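Local coordinates for signal recognition particle 19 kDa protein (PDB 3DLU) that probably binds 7S RNA directly and mediates binding of the 54 kDa subunit in the archaeal signal recognition particle, which targets nascent membrane proteins, at residues F46-E52 and M72-P78. Numbering follows the deposited sequence. Where two conformers were deposited one is given.
Sequences FKVIRVE and MIVLESP
A classic beta bulge interrupts the antiparallel hairpin formed by strands 47-56 and 68-76 of this SRP19 fold: Ile-49 and Arg-50 both face Val-74. The carbonyl oxygen of Val-74 is gripped twice, by Ile-49 N at 2.8 Å and by Arg-50 N at a longer 3.3 Å, both donors tilted to the same face of the carbonyl plane. Regular pairing resumes on either side, Lys-47 with Glu-76 and Glu-52 with Met-72 each exchanging two backbone hydrogen bonds. At the bulge the Ile-49 side chain points toward the partner strand, its CB 3.7 Å from Val-74 CG1, while its CD1 reaches the carboxylate end of Glu-76. Lys-47 runs alongside Glu-76, its CD 3.6 Å from OE1, but the charged ends stay apart and Glu-76 OE2 makes a salt bridge to Arg-3.

On the same face as Lys-47, Val-74 and Glu-76, the turns of Met-72 at chi1 and chi2 (69° and 90°) bring its SD within 3.4 Å of Arg-50 NH1, the two side chains crossing nearly at right angles; chi3 then puts CE at the edge of the guanidinium, in its plane. Beyond the strands, Ser-77 CB sits over the Phe-46 ring in a CH-pi contact, 3.8 Å from the centroid.

Arg-50 is bridged to Asp-54 of a second subunit and Glu-52 of a third, and at Val-51 and Glu-52 the sheet continues into the second subunit. Within the chain, strand 3-6 flanks 68-76, helix 34-43 packs on Val-51, Ile-73 and Leu-75, and helix 81-100 meets Phe-46 and Leu-75.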
ATOM      1  N   PHE A  46      20.511   9.388   5.738  1.00 16.88           N
ATOM      2  CA  PHE A  46      19.183   9.937   5.923  1.00 15.51           C
ATOM      3  C   PHE A  46      18.446   8.943   6.798  1.00 19.28           C
ATOM      4  O   PHE A  46      18.854   7.789   6.908  1.00 30.86           O
ATOM      5  CB  PHE A  46      18.447  10.098   4.585  1.00 17.97           C
ATOM      6  CG  PHE A  46      19.103  11.061   3.624  1.00 16.35           C
ATOM      7  CD1 PHE A  46      20.086  11.945   4.047  1.00 15.59           C
ATOM      8  CD2 PHE A  46      18.692  11.110   2.302  1.00 19.56           C
ATOM      9  CE1 PHE A  46      20.674  12.839   3.159  1.00 17.14           C
ATOM     10  CE2 PHE A  46      19.273  12.010   1.399  1.00 15.37           C
ATOM     11  CZ  PHE A  46      20.261  12.868   1.826  1.00 19.82           C
ATOM     12  N   LYS A  47      17.382   9.374   7.451  1.00 20.26           N
ATOM     13  CA  LYS A  47      16.618   8.433   8.254  1.00 22.27           C
ATOM     14  C   LYS A  47      15.369   8.034   7.486  1.00 16.63           C
ATOM     15  O   LYS A  47      14.657   8.897   6.982  1.00 19.94           O
ATOM     16  CB  LYS A  47      16.252   9.049   9.603  1.00 22.48           C
ATOM     17  CG  LYS A  47      15.454   8.107  10.485  1.00 23.62           C
ATOM     18  CD  LYS A  47      15.194   8.719  11.849  1.00 35.14           C
ATOM     19  CE  LYS A  47      14.645   7.673  12.815  1.00 33.65           C
ATOM     20  NZ  LYS A  47      14.220   8.278  14.107  1.00 44.22           N
ATOM     21  N   VAL A  48      15.126   6.730   7.382  1.00 16.43           N
ATOM     22  CA  VAL A  48      13.937   6.217   6.707  1.00 16.05           C
ATOM     23  C   VAL A  48      12.773   6.035   7.683  1.00 18.58           C
ATOM     24  O   VAL A  48      12.876   5.294   8.665  1.00 18.86           O
ATOM     25  CB  VAL A  48      14.234   4.900   5.976  1.00 19.40           C
ATOM     26  CG1 VAL A  48      13.012   4.409   5.240  1.00 20.41           C
ATOM     27  CG2 VAL A  48      15.397   5.100   5.007  1.00 27.24           C
ATOM     28  N   ILE A  49      11.677   6.724   7.386  1.00 13.35           N
ATOM     29  CA  ILE A  49      10.489   6.789   8.239  1.00 17.04           C
ATOM     30  C   ILE A  49       9.384   5.818   7.786  1.00 23.55           C
ATOM     31  O   ILE A  49       8.795   5.101   8.606  1.00 18.87           O
ATOM     32  CB  ILE A  49       9.938   8.236   8.272  1.00 14.72           C
ATOM     33  CG1 ILE A  49      11.012   9.218   8.769  1.00 18.61           C
ATOM     34  CG2 ILE A  49       8.656   8.337   9.098  1.00 21.08           C
ATOM     35  CD1 ILE A  49      11.627   8.835  10.120  1.00 21.24           C
ATOM     36  N   ARG A  50       9.094   5.806   6.487  1.00 17.86           N
ATOM     37  CA  ARG A  50       8.107   4.879   5.911  1.00 15.67           C
ATOM     38  C   ARG A  50       8.551   4.421   4.529  1.00 20.36           C
ATOM     39  O   ARG A  50       9.069   5.214   3.757  1.00 16.31           O
ATOM     40  CB  ARG A  50       6.729   5.542   5.764  1.00 16.49           C
ATOM     41  CG  ARG A  50       5.729   4.660   4.970  1.00 24.99           C
ATOM     42  CD  ARG A  50       4.327   5.271   4.869  1.00 25.09           C
ATOM     43  NE  ARG A  50       3.316   4.291   4.452  1.00 16.42           N
ATOM     44  CZ  ARG A  50       2.508   4.431   3.400  1.00 27.57           C
ATOM     45  NH1 ARG A  50       2.586   5.507   2.629  1.00 24.09           N
ATOM     46  NH2 ARG A  50       1.608   3.491   3.119  1.00 22.00           N
ATOM     47  N   VAL A  51       8.332   3.152   4.215  1.00 14.24           N
ATOM     48  CA  VAL A  51       8.554   2.653   2.858  1.00 17.53           C
ATOM     49  C   VAL A  51       7.324   1.887   2.419  1.00 20.65           C
ATOM     50  O   VAL A  51       6.930   0.941   3.080  1.00 18.96           O
ATOM     51  CB  VAL A  51       9.749   1.684   2.803  1.00 23.90           C
ATOM     52  CG1 VAL A  51      10.034   1.253   1.355  1.00 19.98           C
ATOM     53  CG2 VAL A  51      10.971   2.312   3.425  1.00 16.06           C
ATOM     54  N   GLU A  52       6.703   2.281   1.315  1.00 15.62           N
ATOM     55  CA  GLU A  52       5.577   1.504   0.810  1.00 16.61           C
ATOM     56  C   GLU A  52       5.867   1.134  -0.620  1.00 20.34           C
ATOM     57  O   GLU A  52       6.363   1.960  -1.387  1.00 16.03           O
ATOM     58  CB  GLU A  52       4.265   2.294   0.864  1.00 16.38           C
ATOM     59  CG  GLU A  52       3.007   1.422   0.689  1.00 21.09           C
ATOM     60  CD  GLU A  52       2.689   1.079  -0.762  1.00 39.62           C
ATOM     61  OE1 GLU A  52       3.049   1.867  -1.655  1.00 31.47           O
ATOM     62  OE2 GLU A  52       2.064   0.022  -1.007  1.00 37.08           O
ATOM     63  N   MET A  72       6.483   4.766  -2.471  1.00 16.08           N
ATOM     64  CA  MET A  72       6.885   6.047  -1.901  1.00 15.28           C
ATOM     65  C   MET A  72       7.702   5.806  -0.656  1.00 13.88           C
ATOM     66  O   MET A  72       7.601   4.746  -0.022  1.00 14.46           O
ATOM     67  CB  MET A  72       5.675   6.932  -1.563  1.00 16.19           C
ATOM     68  CG  MET A  72       4.814   6.418  -0.395  1.00 22.56           C
ATOM     69  SD  MET A  72       5.284   6.998   1.260  1.00 26.23           S
ATOM     70  CE  MET A  72       4.155   8.408   1.498  1.00 18.10           C
ATOM     71  N   ILE A  73       8.535   6.777  -0.323  1.00 15.05           N
ATOM     72  CA  ILE A  73       9.406   6.673   0.838  1.00 15.84           C
ATOM     73  C   ILE A  73       9.273   7.975   1.592  1.00 14.03           C
ATOM     74  O   ILE A  73       9.299   9.044   0.993  1.00 22.42           O
ATOM     75  CB  ILE A  73      10.903   6.498   0.449  1.00 18.37           C
ATOM     76  CG1 ILE A  73      11.121   5.303  -0.490  1.00 16.42           C
ATOM     77  CG2 ILE A  73      11.752   6.330   1.703  1.00 14.19           C
ATOM     78  CD1 ILE A  73      10.939   5.614  -1.969  1.00 21.32           C
ATOM     79  N   VAL A  74       9.105   7.893   2.907  1.00 11.08           N
ATOM     80  CA  VAL A  74       9.188   9.076   3.738  1.00 15.92           C
ATOM     81  C   VAL A  74      10.561   9.040   4.387  1.00 12.98           C
ATOM     82  O   VAL A  74      10.954   8.024   4.958  1.00 16.59           O
ATOM     83  CB  VAL A  74       8.097   9.073   4.831  1.00 14.82           C
ATOM     84  CG1 VAL A  74       8.260  10.284   5.723  1.00 13.59           C
ATOM     85  CG2 VAL A  74       6.698   9.058   4.186  1.00 16.87           C
ATOM     86  N   LEU A  75      11.284  10.156   4.267  0.50 13.79           N
ATOM     87  CA  LEU A  75      12.657  10.284   4.740  0.50 14.62           C
ATOM     88  C   LEU A  75      12.859  11.544   5.590  0.50 11.54           C
ATOM     89  O   LEU A  75      12.083  12.489   5.500  0.50 15.41           O
ATOM     90  CB  LEU A  75      13.611  10.354   3.540  0.50 14.43           C
ATOM     91  CG  LEU A  75      13.741   9.151   2.611  0.50 15.58           C
ATOM     92  CD1 LEU A  75      14.637   9.494   1.424  0.50 15.99           C
ATOM     93  CD2 LEU A  75      14.280   7.942   3.371  0.50 16.49           C
ATOM     94  N   GLU A  76      13.907  11.548   6.417  1.00 14.43           N
ATOM     95  CA  GLU A  76      14.368  12.774   7.050  1.00 18.94           C
ATOM     96  C   GLU A  76      15.797  13.021   6.593  1.00 19.79           C
ATOM     97  O   GLU A  76      16.606  12.100   6.580  1.00 19.79           O
ATOM     98  CB  GLU A  76      14.321  12.648   8.576  1.00 17.89           C
ATOM     99  CG  GLU A  76      12.933  12.818   9.124  1.00 25.82           C
ATOM    100  CD  GLU A  76      12.858  12.602  10.629  1.00 32.38           C
ATOM    101  OE1 GLU A  76      13.781  11.995  11.200  1.00 36.13           O
ATOM    102  OE2 GLU A  76      11.863  13.046  11.227  1.00 30.91           O
ATOM    103  N   SER A  77      16.106  14.260   6.234  1.00 20.29           N
ATOM    104  CA  SER A  77      17.433  14.586   5.716  1.00 14.40           C
ATOM    105  C   SER A  77      17.829  15.975   6.207  1.00 21.66           C
ATOM    106  O   SER A  77      16.967  16.828   6.376  1.00 27.84           O
ATOM    107  CB  SER A  77      17.381  14.561   4.182  1.00 27.84           C
ATOM    108  OG  SER A  77      18.468  15.251   3.592  1.00 29.61           O
ATOM    109  N   PRO A  78      19.137  16.205   6.422  1.00 23.53           N
ATOM    110  CA  PRO A  78      19.642  17.537   6.777  1.00 29.62           C
ATOM    111  C   PRO A  78      19.499  18.521   5.617  1.00 26.98           C
ATOM    112  O   PRO A  78      19.621  19.727   5.820  1.00 33.34           O
ATOM    113  CB  PRO A  78      21.139  17.305   7.044  1.00 22.74           C
ATOM    114  CG  PRO A  78      21.414  15.871   6.764  1.00 29.42           C
ATOM    115  CD  PRO A  78      20.217  15.239   6.152  1.00 21.96           C
TER